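Local coordinates for designed helical repeat protein (Synthetic construct, PDB 5CWQ) that has no known biological function, being a de novo designed helical repeat protein, probably made to explore the range of repeat architectures, at residues E176-R179 / A180-A184. Sequence-based numbering, arbitrary orientation.
Sequences EAER and AYEDA. With PO4 (phosphate ion), chain F.
With CG anti to the backbone N but the chain bent at chi2 (59°), the side chain of E178 leans along the helix toward E182, whose own chain, with CG anti to its carbonyl carbon, folds back at chi2 (-62°). The two glutamates are an i, i+4 pair near the start of the alpha-helix spanning 174-201, in the all-helical repeat fold of this designed protein. E178 OE2 comes within 2.9 Å of E182 OE2 and 3.2 Å of E182 CG, the carboxylate planes turned 55° apart. Two like charges this close would repel, which probably favours the protonated state of one of them. E178 OE1 has another partner, being hydrogen-bonded to ND1 of H234, a residue of what is evidently a C-terminal histidine tag.

Beneath these side chains the backbone follows the regular i to i+4 pattern: A180 N donates to E176 O, Y181 N to A177 O at 2.9 Å, E182 N to E178 O and D183 N to R179 O. A177 and Y181 face helix 204-230, whereas D183 turns toward helices 117-144 and 147-171 and forms a salt bridge with R135. Its carboxylate also lies close to the carbonyl of R179, with D183 CG 3.0 Å from R179 O. The Y181 ring stacks with H234, and beyond it the hydroxyl reaches a phosphate ion, probably from the crystallisation liquor, which Q225 also binds. Y181 OH donates to phosphate O3 at 2.8 Å, with O3 lying at the ring edge, near the ring plane.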
ATOM      1  N   GLU A 176      13.920  10.306  -7.878  1.00 47.84           N
ATOM      2  CA  GLU A 176      12.734   9.627  -7.369  1.00 51.08           C
ATOM      3  C   GLU A 176      12.664   9.748  -5.852  1.00 46.19           C
ATOM      4  O   GLU A 176      11.585   9.902  -5.279  1.00 45.47           O
ATOM      5  CB  GLU A 176      12.734   8.153  -7.781  1.00 57.99           C
ATOM      6  CG  GLU A 176      12.456   7.914  -9.259  1.00 66.82           C
ATOM      7  CD  GLU A 176      12.504   6.443  -9.638  1.00 72.79           C
ATOM      8  OE1 GLU A 176      13.009   5.631  -8.832  1.00 73.68           O
ATOM      9  OE2 GLU A 176      12.035   6.098 -10.742  1.00 76.36           O
ATOM     10  N   ALA A 177      13.826   9.676  -5.210  1.00 42.83           N
ATOM     11  CA  ALA A 177      13.915   9.750  -3.759  1.00 40.43           C
ATOM     12  C   ALA A 177      13.431  11.103  -3.253  1.00 41.69           C
ATOM     13  O   ALA A 177      12.750  11.185  -2.230  1.00 43.12           O
ATOM     14  CB  ALA A 177      15.344   9.493  -3.304  1.00 39.46           C
ATOM     15  N   GLU A 178      13.788  12.161  -3.972  1.00 41.65           N
ATOM     16  CA  GLU A 178      13.359  13.509  -3.617  1.00 42.63           C
ATOM     17  C   GLU A 178      11.843  13.635  -3.740  1.00 39.00           C
ATOM     18  O   GLU A 178      11.185  14.192  -2.860  1.00 38.01           O
ATOM     19  CB  GLU A 178      14.064  14.544  -4.504  1.00 48.54           C
ATOM     20  CG  GLU A 178      13.510  15.967  -4.411  1.00 54.76           C
ATOM     21  CD  GLU A 178      13.572  16.546  -3.007  1.00 59.24           C
ATOM     22  OE1 GLU A 178      14.322  16.008  -2.165  1.00 59.77           O
ATOM     23  OE2 GLU A 178      12.866  17.544  -2.747  1.00 62.14           O
ATOM     24  N   ARG A 179      11.296  13.114  -4.835  1.00 37.95           N
ATOM     25  CA  ARG A 179       9.855  13.137  -5.058  1.00 40.30           C
ATOM     26  C   ARG A 179       9.115  12.376  -3.961  1.00 36.32           C
ATOM     27  O   ARG A 179       8.114  12.855  -3.430  1.00 36.89           O
ATOM     28  CB  ARG A 179       9.515  12.543  -6.425  1.00 47.72           C
ATOM     29  CG  ARG A 179       9.442  13.569  -7.547  1.00 59.78           C
ATOM     30  CD  ARG A 179       9.233  12.895  -8.891  1.00 70.25           C
ATOM     31  NE  ARG A 179      10.447  12.237  -9.366  1.00 79.22           N
ATOM     32  CZ  ARG A 179      10.482  11.347 -10.354  1.00 86.09           C
ATOM     33  NH1 ARG A 179       9.366  10.990 -10.974  1.00 89.08           N
ATOM     34  NH2 ARG A 179      11.636  10.805 -10.716  1.00 87.80           N
ATOM     35  N   ALA A 180       9.615  11.190  -3.628  1.00 32.80           N
ATOM     36  CA  ALA A 180       9.018  10.376  -2.577  1.00 30.20           C
ATOM     37  C   ALA A 180       9.060  11.113  -1.243  1.00 30.20           C
ATOM     38  O   ALA A 180       8.078  11.128  -0.500  1.00 29.73           O
ATOM     39  CB  ALA A 180       9.737   9.039  -2.467  1.00 28.29           C
ATOM     40  N   TYR A 181      10.204  11.724  -0.952  1.00 30.89           N
ATOM     41  CA  TYR A 181      10.386  12.481   0.280  1.00 31.89           C
ATOM     42  C   TYR A 181       9.361  13.602   0.412  1.00 32.38           C
ATOM     43  O   TYR A 181       8.738  13.763   1.462  1.00 34.01           O
ATOM     44  CB  TYR A 181      11.799  13.061   0.340  1.00 35.06           C
ATOM     45  CG  TYR A 181      12.027  13.999   1.505  1.00 39.17           C
ATOM     46  CD1 TYR A 181      12.314  13.508   2.772  1.00 40.08           C
ATOM     47  CD2 TYR A 181      11.957  15.375   1.335  1.00 43.44           C
ATOM     48  CE1 TYR A 181      12.523  14.363   3.839  1.00 44.01           C
ATOM     49  CE2 TYR A 181      12.164  16.237   2.394  1.00 47.56           C
ATOM     50  CZ  TYR A 181      12.447  15.727   3.643  1.00 49.02           C
ATOM     51  OH  TYR A 181      12.654  16.590   4.698  1.00 54.37           O
ATOM     52  N   GLU A 182       9.192  14.380  -0.653  1.00 32.28           N
ATOM     53  CA  GLU A 182       8.249  15.491  -0.637  1.00 34.26           C
ATOM     54  C   GLU A 182       6.810  14.986  -0.564  1.00 32.23           C
ATOM     55  O   GLU A 182       5.982  15.562   0.142  1.00 31.27           O
ATOM     56  CB  GLU A 182       8.443  16.376  -1.870  1.00 39.67           C
ATOM     57  CG  GLU A 182       9.802  17.066  -1.929  1.00 45.94           C
ATOM     58  CD  GLU A 182      10.035  18.025  -0.770  1.00 52.28           C
ATOM     59  OE1 GLU A 182       9.048  18.430  -0.117  1.00 55.06           O
ATOM     60  OE2 GLU A 182      11.209  18.375  -0.513  1.00 54.06           O
ATOM     61  N   ASP A 183       6.516  13.910  -1.292  1.00 33.09           N
ATOM     62  CA  ASP A 183       5.204  13.272  -1.217  1.00 34.47           C
ATOM     63  C   ASP A 183       4.890  12.841   0.212  1.00 33.94           C
ATOM     64  O   ASP A 183       3.784  13.057   0.706  1.00 33.57           O
ATOM     65  CB  ASP A 183       5.129  12.047  -2.136  1.00 34.41           C
ATOM     66  CG  ASP A 183       5.153  12.407  -3.606  1.00 36.80           C
ATOM     67  OD1 ASP A 183       4.842  13.564  -3.957  1.00 38.57           O
ATOM     68  OD2 ASP A 183       5.477  11.514  -4.417  1.00 37.20           O
ATOM     69  N   ALA A 184       5.873  12.234   0.870  1.00 33.42           N
ATOM     70  CA  ALA A 184       5.686  11.686   2.210  1.00 31.91           C
ATOM     71  C   ALA A 184       5.415  12.786   3.235  1.00 31.73           C
ATOM     72  O   ALA A 184       4.592  12.614   4.137  1.00 30.57           O
ATOM     73  CB  ALA A 184       6.906  10.871   2.622  1.00 31.98           C
TER
HETATM   74  P   PO4 F 305      13.566  14.906   8.084  0.98 89.29           P
HETATM   75  O1  PO4 F 305      13.307  14.937   9.571  0.98 90.18           O
HETATM   76  O2  PO4 F 305      15.040  15.099   7.824  0.98 88.90           O
HETATM   77  O3  PO4 F 305      12.785  16.011   7.414  0.98 89.56           O
HETATM   78  O4  PO4 F 305      13.128  13.573   7.527  0.98 88.78           O